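Local coordinates for protein chitinase (Jonesia denitrificans, PDB 5VG0) that binds copper through a histidine brace in the lytic polysaccharide monooxygenase domain of a larger protein that probably breaks down chitin, at residues H1-D6 and R10-A15; Q31-P36 and E47-L52; T41-N46 and I51-S56; S81-F86 and T104-T109; R123-V126 and N131-Y134. All coordinates share one frame; numbering follows the deposited sequence. Where two conformers were deposited one is given.

Contact 1: H1-D6 and R10-A15; sequences HGWVTD and RQALCA. With CU (copper (II) ion), chain C; PER (peroxide ion), chain D.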
# COMPACT_ATOMS: atom_id res chain seq x y z
N HIS A 1 -5.92 4.52 9.80
CA HIS A 1 -6.59 4.15 8.56
C HIS A 1 -6.13 5.05 7.42
O HIS A 1 -6.01 6.26 7.59
CB HIS A 1 -8.10 4.21 8.73
CG HIS A 1 -8.64 3.05 9.50
ND1 HIS A 1 -8.11 2.66 10.70
CD2 HIS A 1 -9.63 2.18 9.23
CE1 HIS A 1 -8.77 1.61 11.15
NE2 HIS A 1 -9.69 1.29 10.27
N GLY A 2 -5.89 4.45 6.27
CA GLY A 2 -5.45 5.19 5.10
C GLY A 2 -4.99 4.23 4.04
O GLY A 2 -4.86 3.03 4.27
N TRP A 3 -4.77 4.76 2.85
CA TRP A 3 -4.37 3.93 1.72
C TRP A 3 -3.59 4.76 0.70
O TRP A 3 -3.61 5.99 0.72
CB TRP A 3 -5.56 3.20 1.08
CG TRP A 3 -6.48 3.99 0.22
CD1 TRP A 3 -6.54 3.92 -1.13
CD2 TRP A 3 -7.51 4.91 0.62
NE1 TRP A 3 -7.53 4.73 -1.61
CE2 TRP A 3 -8.15 5.35 -0.56
CE3 TRP A 3 -7.95 5.39 1.85
CZ2 TRP A 3 -9.20 6.27 -0.55
CZ3 TRP A 3 -9.00 6.29 1.87
CH2 TRP A 3 -9.61 6.72 0.68
N VAL A 4 -2.92 4.06 -0.20
CA VAL A 4 -2.12 4.68 -1.25
C VAL A 4 -3.00 4.92 -2.46
O VAL A 4 -3.59 3.99 -3.02
CB VAL A 4 -0.92 3.81 -1.61
CG1 VAL A 4 -0.16 4.40 -2.78
CG2 VAL A 4 0.01 3.64 -0.41
N THR A 5 -3.09 6.18 -2.88
CA THR A 5 -3.95 6.56 -3.98
C THR A 5 -3.22 6.72 -5.31
O THR A 5 -3.86 6.65 -6.35
CB THR A 5 -4.68 7.86 -3.65
OG1 THR A 5 -3.72 8.89 -3.44
CG2 THR A 5 -5.54 7.72 -2.39
N ASP A 6 -1.91 6.95 -5.30
CA ASP A 6 -1.17 7.18 -6.53
C ASP A 6 0.29 6.79 -6.31
O ASP A 6 0.92 7.26 -5.39
CB ASP A 6 -1.26 8.64 -6.94
CG ASP A 6 -0.63 8.88 -8.29
OD1 ASP A 6 -0.94 8.12 -9.22
OD2 ASP A 6 0.17 9.83 -8.41
N ARG A 10 -4.02 -1.78 -4.86
CA ARG A 10 -5.07 -2.73 -5.19
C ARG A 10 -6.40 -2.30 -4.56
O ARG A 10 -7.44 -2.31 -5.23
CB ARG A 10 -4.67 -4.15 -4.78
CG ARG A 10 -3.54 -4.71 -5.64
CD ARG A 10 -3.25 -6.16 -5.32
NE ARG A 10 -2.18 -6.65 -6.18
CZ ARG A 10 -1.71 -7.88 -6.19
NH1 ARG A 10 -2.20 -8.80 -5.39
NH2 ARG A 10 -0.74 -8.16 -7.04
N GLN A 11 -6.38 -1.89 -3.30
CA GLN A 11 -7.63 -1.47 -2.66
C GLN A 11 -8.17 -0.19 -3.29
O GLN A 11 -9.39 -0.03 -3.39
CB GLN A 11 -7.49 -1.36 -1.13
CG GLN A 11 -6.35 -0.51 -0.60
CD GLN A 11 -5.16 -1.35 -0.22
OE1 GLN A 11 -4.62 -2.08 -1.05
NE2 GLN A 11 -4.78 -1.30 1.04
N ALA A 12 -7.29 0.73 -3.70
CA ALA A 12 -7.76 1.94 -4.39
C ALA A 12 -8.47 1.61 -5.69
O ALA A 12 -9.49 2.23 -6.02
CB ALA A 12 -6.58 2.86 -4.69
N LEU A 13 -7.95 0.65 -6.44
CA LEU A 13 -8.56 0.28 -7.72
C LEU A 13 -9.91 -0.36 -7.50
O LEU A 13 -10.86 -0.11 -8.26
CB LEU A 13 -7.62 -0.65 -8.47
CG LEU A 13 -6.33 0.04 -8.94
CD1 LEU A 13 -5.29 -0.99 -9.33
CD2 LEU A 13 -6.57 0.97 -10.07
N CYS A 14 -10.04 -1.18 -6.46
CA CYS A 14 -11.34 -1.73 -6.11
C CYS A 14 -12.32 -0.60 -5.79
O CYS A 14 -13.46 -0.59 -6.27
CB CYS A 14 -11.20 -2.68 -4.91
SG CYS A 14 -10.35 -4.22 -5.28
N ALA A 15 -11.91 0.34 -4.94
CA ALA A 15 -12.80 1.39 -4.45
C ALA A 15 -13.18 2.36 -5.56
O ALA A 15 -14.24 2.99 -5.49
CB ALA A 15 -12.14 2.12 -3.29
CU CU C . -6.75 3.78 11.65
O1 PER D . -6.47 2.17 13.05
O2 PER D . -7.58 3.15 13.17
O HOH W 1 -5.70 0.29 3.70
O HOH W 2 -8.69 4.61 12.89

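Contact 2: Q31-P36 and E47-L52; sequences QSVEAP and EAFAIL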
# COMPACT_ATOMS: atom_id res chain seq x y z
N GLN A 31 -9.43 2.10 3.17
CA GLN A 31 -8.57 2.60 4.23
C GLN A 31 -8.32 1.57 5.33
O GLN A 31 -7.53 1.86 6.23
CB GLN A 31 -9.21 3.85 4.85
CG GLN A 31 -10.51 3.62 5.65
CD GLN A 31 -11.79 3.66 4.82
OE1 GLN A 31 -11.77 3.57 3.60
NE2 GLN A 31 -12.91 3.78 5.50
N SER A 32 -8.97 0.40 5.29
CA SER A 32 -9.09 -0.45 6.46
C SER A 32 -8.22 -1.70 6.44
O SER A 32 -8.50 -2.63 7.21
CB SER A 32 -10.55 -0.83 6.66
OG SER A 32 -11.30 0.36 6.85
N VAL A 33 -7.18 -1.76 5.62
CA VAL A 33 -6.39 -2.99 5.52
C VAL A 33 -5.35 -3.01 6.63
O VAL A 33 -4.16 -2.74 6.43
CB VAL A 33 -5.78 -3.19 4.13
CG1 VAL A 33 -5.13 -4.56 4.04
CG2 VAL A 33 -6.87 -3.05 3.05
N GLU A 34 -5.84 -3.34 7.82
CA GLU A 34 -5.10 -3.30 9.07
C GLU A 34 -4.86 -4.73 9.52
O GLU A 34 -5.77 -5.56 9.49
CB GLU A 34 -5.96 -2.59 10.11
CG GLU A 34 -5.28 -2.36 11.43
CD GLU A 34 -6.14 -1.61 12.40
OE1 GLU A 34 -7.38 -1.68 12.29
OE2 GLU A 34 -5.58 -0.92 13.26
N ALA A 35 -3.64 -5.03 9.96
CA ALA A 35 -3.32 -6.36 10.47
C ALA A 35 -2.09 -6.24 11.35
O ALA A 35 -1.41 -5.22 11.33
CB ALA A 35 -3.08 -7.35 9.32
N PRO A 36 -1.77 -7.27 12.10
CA PRO A 36 -0.58 -7.18 12.95
C PRO A 36 0.68 -6.89 12.15
O PRO A 36 0.82 -7.29 11.00
CB PRO A 36 -0.51 -8.55 13.62
CG PRO A 36 -1.93 -9.00 13.66
CD PRO A 36 -2.52 -8.51 12.38
N GLU A 47 -8.23 -11.48 7.02
CA GLU A 47 -8.99 -12.44 6.24
C GLU A 47 -10.15 -11.80 5.49
O GLU A 47 -10.59 -12.34 4.47
CB GLU A 47 -9.49 -13.57 7.16
CG GLU A 47 -8.36 -14.34 7.86
CD GLU A 47 -8.87 -15.30 8.93
OE1 GLU A 47 -8.02 -15.92 9.61
OE2 GLU A 47 -10.10 -15.44 9.09
N ALA A 48 -10.67 -10.67 5.97
CA ALA A 48 -11.78 -10.02 5.29
C ALA A 48 -11.38 -9.54 3.91
O ALA A 48 -12.25 -9.35 3.05
CB ALA A 48 -12.26 -8.83 6.11
N PHE A 49 -10.08 -9.33 3.69
CA PHE A 49 -9.56 -8.71 2.48
C PHE A 49 -8.61 -9.65 1.72
O PHE A 49 -7.71 -9.20 1.01
CB PHE A 49 -8.92 -7.37 2.82
CG PHE A 49 -9.81 -6.44 3.61
CD1 PHE A 49 -11.13 -6.19 3.22
CD2 PHE A 49 -9.34 -5.84 4.76
CE1 PHE A 49 -11.92 -5.33 3.96
CE2 PHE A 49 -10.15 -4.99 5.50
CZ PHE A 49 -11.43 -4.74 5.10
N ALA A 50 -8.86 -10.96 1.81
CA ALA A 50 -7.99 -11.94 1.17
C ALA A 50 -7.91 -11.77 -0.34
O ALA A 50 -6.93 -12.20 -0.95
CB ALA A 50 -8.46 -13.36 1.49
N ILE A 51 -8.92 -11.16 -0.97
CA ILE A 51 -8.86 -10.95 -2.41
C ILE A 51 -7.62 -10.18 -2.81
O ILE A 51 -7.11 -10.34 -3.92
CB ILE A 51 -10.14 -10.26 -2.90
CG1 ILE A 51 -10.16 -10.22 -4.44
CG2 ILE A 51 -10.23 -8.84 -2.33
CD1 ILE A 51 -11.49 -10.35 -5.06
N LEU A 52 -7.12 -9.30 -1.93
CA LEU A 52 -5.95 -8.49 -2.26
C LEU A 52 -4.71 -9.33 -2.48
O LEU A 52 -3.74 -8.82 -3.06
CB LEU A 52 -5.69 -7.46 -1.17
CG LEU A 52 -6.82 -6.46 -0.91
CD1 LEU A 52 -6.48 -5.59 0.27
CD2 LEU A 52 -7.10 -5.62 -2.16

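Contact 3: T41-N46 and I51-S56; sequences TCSGGN and ILDDNS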
# COMPACT_ATOMS: atom_id res chain seq x y z
N THR A 41 2.43 -9.58 3.00
CA THR A 41 1.37 -9.83 2.03
C THR A 41 0.52 -8.58 1.85
O THR A 41 0.49 -7.69 2.70
CB THR A 41 0.49 -10.99 2.50
OG1 THR A 41 -0.00 -10.68 3.79
CG2 THR A 41 1.28 -12.29 2.51
N CYS A 42 -0.21 -8.56 0.74
CA CYS A 42 -1.00 -7.39 0.36
C CYS A 42 -2.19 -7.16 1.28
O CYS A 42 -2.63 -6.02 1.42
CB CYS A 42 -1.48 -7.56 -1.08
SG CYS A 42 -0.15 -7.64 -2.28
N SER A 43 -2.73 -8.21 1.90
CA SER A 43 -3.81 -8.07 2.87
C SER A 43 -3.30 -7.99 4.30
O SER A 43 -4.11 -7.81 5.22
CB SER A 43 -4.74 -9.27 2.79
OG SER A 43 -4.05 -10.42 3.26
N GLY A 44 -2.00 -8.18 4.51
CA GLY A 44 -1.46 -8.32 5.84
C GLY A 44 -1.91 -9.56 6.57
O GLY A 44 -1.59 -9.72 7.75
N GLY A 45 -2.65 -10.45 5.91
CA GLY A 45 -3.30 -11.55 6.58
C GLY A 45 -4.66 -11.22 7.16
O GLY A 45 -5.23 -12.06 7.88
N ASN A 46 -5.21 -10.04 6.89
CA ASN A 46 -6.57 -9.72 7.29
C ASN A 46 -7.53 -10.51 6.42
O ASN A 46 -7.63 -10.28 5.21
CB ASN A 46 -6.79 -8.22 7.13
CG ASN A 46 -8.13 -7.77 7.65
OD1 ASN A 46 -9.13 -8.46 7.50
ND2 ASN A 46 -8.16 -6.60 8.28
N ILE A 51 -8.92 -11.16 -0.97
CA ILE A 51 -8.86 -10.95 -2.41
C ILE A 51 -7.62 -10.18 -2.81
O ILE A 51 -7.11 -10.34 -3.92
CB ILE A 51 -10.14 -10.26 -2.90
CG1 ILE A 51 -10.16 -10.22 -4.44
CG2 ILE A 51 -10.23 -8.84 -2.33
CD1 ILE A 51 -11.49 -10.35 -5.06
N LEU A 52 -7.12 -9.30 -1.93
CA LEU A 52 -5.95 -8.49 -2.26
C LEU A 52 -4.71 -9.33 -2.48
O LEU A 52 -3.74 -8.82 -3.06
CB LEU A 52 -5.69 -7.46 -1.17
CG LEU A 52 -6.82 -6.46 -0.91
CD1 LEU A 52 -6.48 -5.59 0.27
CD2 LEU A 52 -7.10 -5.62 -2.16
N ASP A 53 -4.69 -10.57 -1.99
CA ASP A 53 -3.56 -11.47 -2.18
C ASP A 53 -3.69 -12.34 -3.42
O ASP A 53 -2.76 -13.10 -3.70
CB ASP A 53 -3.42 -12.41 -0.97
CG ASP A 53 -3.19 -11.69 0.34
OD1 ASP A 53 -2.44 -10.71 0.36
OD2 ASP A 53 -3.72 -12.16 1.38
N ASP A 54 -4.79 -12.27 -4.14
CA ASP A 54 -5.07 -13.21 -5.23
C ASP A 54 -4.45 -12.68 -6.51
O ASP A 54 -5.03 -11.83 -7.20
CB ASP A 54 -6.58 -13.39 -5.38
CG ASP A 54 -6.95 -14.42 -6.40
OD1 ASP A 54 -6.05 -14.91 -7.11
OD2 ASP A 54 -8.14 -14.72 -6.48
N ASN A 55 -3.29 -13.22 -6.87
CA ASN A 55 -2.57 -12.78 -8.06
C ASN A 55 -3.15 -13.34 -9.35
O ASN A 55 -2.70 -12.95 -10.43
CB ASN A 55 -1.08 -13.11 -7.95
CG ASN A 55 -0.42 -12.35 -6.84
OD1 ASN A 55 -0.61 -11.14 -6.68
ND2 ASN A 55 0.33 -13.04 -6.03
N SER A 56 -4.13 -14.24 -9.28
CA SER A 56 -4.76 -14.75 -10.49
C SER A 56 -5.74 -13.75 -11.09
O SER A 56 -6.12 -13.89 -12.26
CB SER A 56 -5.46 -16.07 -10.20
OG SER A 56 -6.70 -15.89 -9.53
O HOH W 3 -0.07 -10.91 -1.05

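Contact 4: S81-F86 and T104-T109; sequences STWEYF and TSLTHT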
# COMPACT_ATOMS: atom_id res chain seq x y z
N SER A 81 5.58 5.00 13.46
CA SER A 81 7.00 4.70 13.58
C SER A 81 7.65 4.85 12.21
O SER A 81 8.25 5.88 11.92
CB SER A 81 7.23 3.33 14.20
OG SER A 81 6.51 2.36 13.49
N THR A 82 7.50 3.86 11.34
CA THR A 82 8.08 3.90 10.01
C THR A 82 7.05 3.58 8.94
O THR A 82 6.05 2.90 9.17
CB THR A 82 9.24 2.91 9.87
OG1 THR A 82 8.79 1.60 10.19
CG2 THR A 82 10.42 3.30 10.73
N TRP A 83 7.37 4.06 7.75
CA TRP A 83 6.76 3.66 6.49
C TRP A 83 7.81 2.81 5.78
O TRP A 83 8.92 3.29 5.52
CB TRP A 83 6.43 4.88 5.64
CG TRP A 83 5.65 5.95 6.35
CD1 TRP A 83 6.14 6.95 7.12
CD2 TRP A 83 4.24 6.10 6.33
NE1 TRP A 83 5.13 7.73 7.58
CE2 TRP A 83 3.94 7.23 7.11
CE3 TRP A 83 3.19 5.40 5.72
CZ2 TRP A 83 2.64 7.66 7.31
CZ3 TRP A 83 1.90 5.84 5.91
CH2 TRP A 83 1.64 6.95 6.71
N GLU A 84 7.49 1.57 5.49
CA GLU A 84 8.42 0.65 4.85
C GLU A 84 7.89 0.30 3.47
O GLU A 84 6.73 -0.03 3.31
CB GLU A 84 8.57 -0.63 5.66
CG GLU A 84 9.24 -0.41 7.01
CD GLU A 84 9.25 -1.66 7.84
OE1 GLU A 84 8.17 -2.18 8.15
OE2 GLU A 84 10.37 -2.13 8.16
N TYR A 85 8.77 0.37 2.48
CA TYR A 85 8.44 0.05 1.10
C TYR A 85 9.27 -1.13 0.64
O TYR A 85 10.49 -1.08 0.69
CB TYR A 85 8.66 1.25 0.19
CG TYR A 85 7.76 2.40 0.53
CD1 TYR A 85 6.49 2.47 -0.00
CD2 TYR A 85 8.13 3.38 1.40
CE1 TYR A 85 5.63 3.49 0.30
CE2 TYR A 85 7.26 4.44 1.71
CZ TYR A 85 6.01 4.48 1.15
OH TYR A 85 5.12 5.48 1.42
N PHE A 86 8.58 -2.17 0.21
CA PHE A 86 9.18 -3.41 -0.28
C PHE A 86 8.96 -3.50 -1.78
O PHE A 86 7.91 -3.08 -2.28
CB PHE A 86 8.52 -4.64 0.37
CG PHE A 86 8.67 -4.72 1.86
CD1 PHE A 86 7.88 -3.95 2.71
CD2 PHE A 86 9.58 -5.60 2.42
CE1 PHE A 86 8.04 -4.04 4.08
CE2 PHE A 86 9.72 -5.68 3.79
CZ PHE A 86 8.95 -4.90 4.61
N THR A 104 -2.40 14.24 6.68
CA THR A 104 -3.38 13.36 6.06
C THR A 104 -3.19 13.21 4.56
O THR A 104 -3.74 12.28 3.97
CB THR A 104 -4.81 13.79 6.39
OG1 THR A 104 -4.96 15.17 6.06
CG2 THR A 104 -5.13 13.58 7.87
N SER A 105 -2.43 14.10 3.93
CA SER A 105 -1.96 13.90 2.57
C SER A 105 -0.44 13.86 2.64
O SER A 105 0.18 14.83 3.06
CB SER A 105 -2.41 15.05 1.68
OG SER A 105 -1.93 14.82 0.36
N LEU A 106 0.14 12.73 2.27
CA LEU A 106 1.56 12.47 2.47
C LEU A 106 2.14 11.91 1.19
O LEU A 106 1.59 10.96 0.63
CB LEU A 106 1.74 11.45 3.60
CG LEU A 106 3.15 10.99 3.92
CD1 LEU A 106 4.03 12.13 4.38
CD2 LEU A 106 3.07 9.92 4.98
N THR A 107 3.25 12.48 0.73
CA THR A 107 3.94 12.00 -0.46
C THR A 107 5.36 11.60 -0.10
O THR A 107 6.08 12.36 0.55
CB THR A 107 3.90 13.06 -1.56
OG1 THR A 107 2.52 13.33 -1.89
CG2 THR A 107 4.64 12.59 -2.79
N HIS A 108 5.76 10.42 -0.56
CA HIS A 108 7.12 9.93 -0.45
C HIS A 108 7.68 9.69 -1.84
O HIS A 108 6.98 9.22 -2.72
CB HIS A 108 7.14 8.60 0.28
CG HIS A 108 6.87 8.71 1.74
ND1 HIS A 108 6.19 7.74 2.44
CD2 HIS A 108 7.21 9.65 2.64
CE1 HIS A 108 6.12 8.08 3.71
NE2 HIS A 108 6.73 9.24 3.86
N THR A 109 8.95 9.99 -2.02
CA THR A 109 9.63 9.73 -3.28
C THR A 109 10.44 8.46 -3.17
O THR A 109 11.37 8.37 -2.36
CB THR A 109 10.54 10.90 -3.67
OG1 THR A 109 9.76 12.09 -3.72
CG2 THR A 109 11.19 10.65 -5.02

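Contact 5: R123-V126 and N131-Y134; sequences RWNV and NAFY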
# COMPACT_ATOMS: atom_id res chain seq x y z
N ARG A 123 4.04 -0.70 3.83
CA ARG A 123 3.64 -1.11 5.17
C ARG A 123 3.76 0.10 6.08
O ARG A 123 4.86 0.62 6.29
CB ARG A 123 4.53 -2.26 5.62
CG ARG A 123 4.11 -2.92 6.88
CD ARG A 123 4.81 -4.28 7.01
NE ARG A 123 6.19 -4.15 7.43
CZ ARG A 123 6.99 -5.17 7.72
NH1 ARG A 123 6.58 -6.42 7.57
NH2 ARG A 123 8.21 -4.94 8.18
N TRP A 124 2.64 0.55 6.60
CA TRP A 124 2.56 1.70 7.49
C TRP A 124 2.47 1.19 8.92
O TRP A 124 1.45 0.60 9.30
CB TRP A 124 1.32 2.53 7.14
CG TRP A 124 0.98 3.62 8.10
CD1 TRP A 124 1.80 4.23 8.99
CD2 TRP A 124 -0.30 4.23 8.25
NE1 TRP A 124 1.11 5.18 9.69
CE2 TRP A 124 -0.19 5.20 9.26
CE3 TRP A 124 -1.53 4.05 7.64
CZ2 TRP A 124 -1.26 5.99 9.66
CZ3 TRP A 124 -2.60 4.84 8.04
CH2 TRP A 124 -2.46 5.79 9.04
N ASN A 125 3.52 1.38 9.71
CA ASN A 125 3.58 0.88 11.07
C ASN A 125 3.10 1.95 12.06
O ASN A 125 3.63 3.06 12.10
CB ASN A 125 5.00 0.46 11.40
CG ASN A 125 5.47 -0.68 10.56
OD1 ASN A 125 4.87 -1.74 10.54
ND2 ASN A 125 6.53 -0.46 9.83
N VAL A 126 2.11 1.60 12.85
CA VAL A 126 1.54 2.51 13.84
C VAL A 126 2.36 2.40 15.13
O VAL A 126 2.67 1.30 15.58
CB VAL A 126 0.06 2.16 14.07
CG1 VAL A 126 -0.54 3.00 15.18
CG2 VAL A 126 -0.71 2.34 12.74
N ASN A 131 -0.46 -2.84 15.15
CA ASN A 131 -0.93 -3.00 13.78
C ASN A 131 -0.15 -2.17 12.78
O ASN A 131 0.51 -1.18 13.09
CB ASN A 131 -2.41 -2.66 13.68
CG ASN A 131 -3.25 -3.64 14.44
OD1 ASN A 131 -2.90 -4.82 14.58
ND2 ASN A 131 -4.34 -3.16 15.00
N ALA A 132 -0.26 -2.62 11.54
CA ALA A 132 0.21 -1.92 10.37
C ALA A 132 -0.89 -1.94 9.32
O ALA A 132 -1.83 -2.73 9.39
CB ALA A 132 1.47 -2.56 9.82
N PHE A 133 -0.75 -1.06 8.34
CA PHE A 133 -1.63 -1.01 7.19
C PHE A 133 -0.84 -1.43 5.96
O PHE A 133 0.32 -1.06 5.79
CB PHE A 133 -2.24 0.39 7.01
CG PHE A 133 -3.20 0.72 8.09
CD1 PHE A 133 -2.76 1.14 9.33
CD2 PHE A 133 -4.56 0.55 7.90
CE1 PHE A 133 -3.66 1.38 10.35
CE2 PHE A 133 -5.44 0.79 8.92
CZ PHE A 133 -4.99 1.19 10.15
N TYR A 134 -1.48 -2.21 5.09
CA TYR A 134 -0.82 -2.93 4.01
C TYR A 134 -1.40 -2.50 2.67
O TYR A 134 -2.60 -2.64 2.45
CB TYR A 134 -0.99 -4.43 4.22
CG TYR A 134 -0.24 -4.94 5.44
CD1 TYR A 134 -0.79 -4.87 6.72
CD2 TYR A 134 1.04 -5.47 5.30
CE1 TYR A 134 -0.07 -5.33 7.82
CE2 TYR A 134 1.74 -5.93 6.40
CZ TYR A 134 1.19 -5.85 7.65
OH TYR A 134 1.94 -6.33 8.71

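Contact 1: H1-D6 and R10-A15
Strand 2-6, which follows directly on the copper ligand His1, is met on one flank by the short helix 10-15, where Trp3 and Ala12 touch. The two elements run nearly perpendicular, at 79°, with their axes 7.6 Å apart. CB of Ala12 lies at the edge of the indole of Trp3, close to the ring plane and 3.7 Å from CD1. The same methyl sits 3.6 Å from the carbonyl O of Val4, so it touches both the ring and the strand backbone. Trp3 CB meets Gln11 CG at 4.1 Å, while Thr5 CG2 lies over one indole face. Gln11 bends at chi2 and sends NE2 to Tyr134 O; the same nitrogen gives a longer hydrogen bond to a water, which in turn donates to Gly2 O. Arg10 points away, to a salt bridge with Asp138. At the head of the strand His1 grips copper twice, through its amino N at 2.2 Å and ND1 at 2.0 Å, and His78 NE2 supplies the third nitrogen. Peroxide binds through both oxygens, O2 at 1.8 Å from the metal, and lies at the edge of the His1 ring. Three nitrogens from two histidines, one of them the N-terminal residue, are the signature of the histidine brace of lytic polysaccharide monooxygenases.

Contact 2: Q31-P36 and E47-L52
Phe49 reaches from the 47-52 segment to the backbone of Ser32 and the side chain of Val33. At CB the chain leaves with CG anti to the carbonyl carbon (chi1 -52°), which carries the ring toward the 31-36 segment. CD2 is the first ring atom to meet it, 4.1 Å from Val33 CG2, the two side chains crossing obliquely. CE2 goes further and comes within 3.3 Å of the carbonyl O of Ser32, approached neither squarely over the ring face nor at its edge. CZ, at the tip, lies 4.3 Å from Ser32 CB. From its own segment, Ala48 CB sits 4.0 Å above the ring plane, over its centre. Val33 is the centre of an inverse gamma turn, closed by a weak bond from Glu34 N to Ser32 O, and just beyond it the chain enters strand 34-36, which pairs with strand 131-141 and carries Glu34 to the peroxide pocket. One 3-10 turn after Phe49, Leu52 meets Val33 tip to tip, its CD1 3.8 Å from Val33 CG2 and slightly farther from CG1. Were Phe49 replaced by alanine, a gap would probably open beside Val33 CG2 and the carbonyl of Ser32 would lose its aromatic neighbour. Ser32 OG bonds to Glu29, and its side chain also touches the copper ligand His1.

Contact 3: T41-N46 and I51-S56
Asp53 and Ser43 face each other with the carboxylate of one laid against the backbone and hydroxyl of the other, a two-point grip between two parts of one long loop. Ser43 OG donates to OD2 at 2.6 Å, and Ser43 N donates to OD1 at 3.0 Å. Both donors come in on the syn side of their oxygens but tilted from the carboxylate plane, by 25° and 32° respectively, so the group is held by both oxygens and is unlikely to rotate. The position of OG follows from a first torsion of 68°, which sets it between the backbone N and the carbonyl carbon of Ser43; there it can donate to the aspartate and still accept from Gly45 N, forming an ST turn. A water extends the arrangement, donating to Asp53 OD1 while accepting from Cys42 N.

The 41-46 segment is a pair of overlapping beta turns, type I from Thr41 to Gly44 and type I' from Ser43 to Asn46, in the long loop between strands 34-36 and 62-64. Gly44 and Gly45 hold the positive phi values of the second turn, and in Gly45 a side chain would press on the preceding carbonyl oxygen.

Beside this polar grip, Cys42 packs on Leu52. Cys42 CB faces Leu52 CB at 4.2 Å and lies 3.3 Å from the carbonyl O of Leu52, an oxygen that also accepts from Arg10 NH1. Cys42 SG forms the disulfide with Cys136, which fastens this loop to strand 131-141.

Contact 4: S81-F86 and T104-T109
Strands 82-86 and 105-109 pass at 47° with their axes 10.6 Å apart, too far for backbone pairing, so Trp83, Tyr85, Leu106 and His108 bridge the space with their side chains. His108 stands edge-on to the indole: its CE1 comes 3.4 Å from Trp83 CG, over one face of the ring, in an edge-to-face pair whose planes lie at 69°. Leu106 takes a neighbouring place over that same face. Its CD2 makes a CH-pi contact with the six-membered ring, 3.7 Å from the centroid, and lies 3.3 Å from CZ2. Leu106, with CG anti to its N (chi1 177°), and Trp83 approach from opposite directions.

The second ring of strand 82-86 meets the histidine differently. Tyr85 OH and His108 ND1 are hydrogen-bonded at 2.7 Å, with either able to be the donor; the hydroxyl lies in the imidazole plane, and the two rings meet rim to rim at nearly a right angle. Tyr85 OH is also bonded to Trp72 NE1, so both partners fix its place. Trp83 NE1 bonds to Gln97, and further rings extend the packing, Trp124 stacked on Trp83 and Phe95 on His108. A serine in place of Trp83 would probably leave Leu106 CD2 and the CE1 edge of His108 facing a gap and set the imidazole freer to shift.

Side chains packed between two facing sheets in this way form part of the core of the immunoglobulin-like beta-sandwich of lytic polysaccharide monooxygenases.

Contact 5: R123-V126 and N131-Y134
Arg123 forms a non-hydrogen-bonded antiparallel pair with Tyr134. Their side chains run side by side in the same direction, Arg123 CD 3.5 Å from Tyr134 CE2, and the bend at chi3 leads the guanidinium onward to its salt bridge with Glu84. Trp124 pairs with Phe133 through two backbone bonds, its N to Phe133 O and its O from Phe133 N, both 2.9 Å. The two side chains emerge on the other face and lie alongside each other, Trp124 CE3 3.6 Å from Phe133 CD1, their planes inclined by 34°. Asn125 returns to the Arg123 face, where OD1 is 3.6 Å from Ala132 CB while ND2 bonds to Glu84 and Thr82. Val126 closes the ladder, N to Asn131 O at 3.2 Å, and sets CG2 at the edge of the Phe133 ring, 3.9 Å from CE1. Phe133 thus has Trp124 CZ3 over one face and Val126 at its rim as it lines the peroxide pocket beside the copper. Strand 80-87 flanks the hairpin along 118-126, with Trp83 stacked on Trp124, while strand 34-36 pairs with 131-141 on the other flank.

How the contacts relate
From the N terminus, contact 1 closes a short excursion, folding helix 10-15 back on the first strand. Contact 2 ties the approach to strand 34-36 to the long loop that follows it, and contact 3 closes a turn inside that loop; their spans, 31-52 and 41-56, cross and share Ile51 and Leu52. Arg10 NH2, bonded to Asn55 OD1, links contact 1 to contact 3. Contact 4 comes later in the chain and joins the three-stranded sheet to the larger mixed one. Contact 5 closes a hairpin whose strands adjoin those of contacts 2 and 4. His1, Glu34 and Phe133, from contacts 1, 2 and 5, converge on the peroxide pocket.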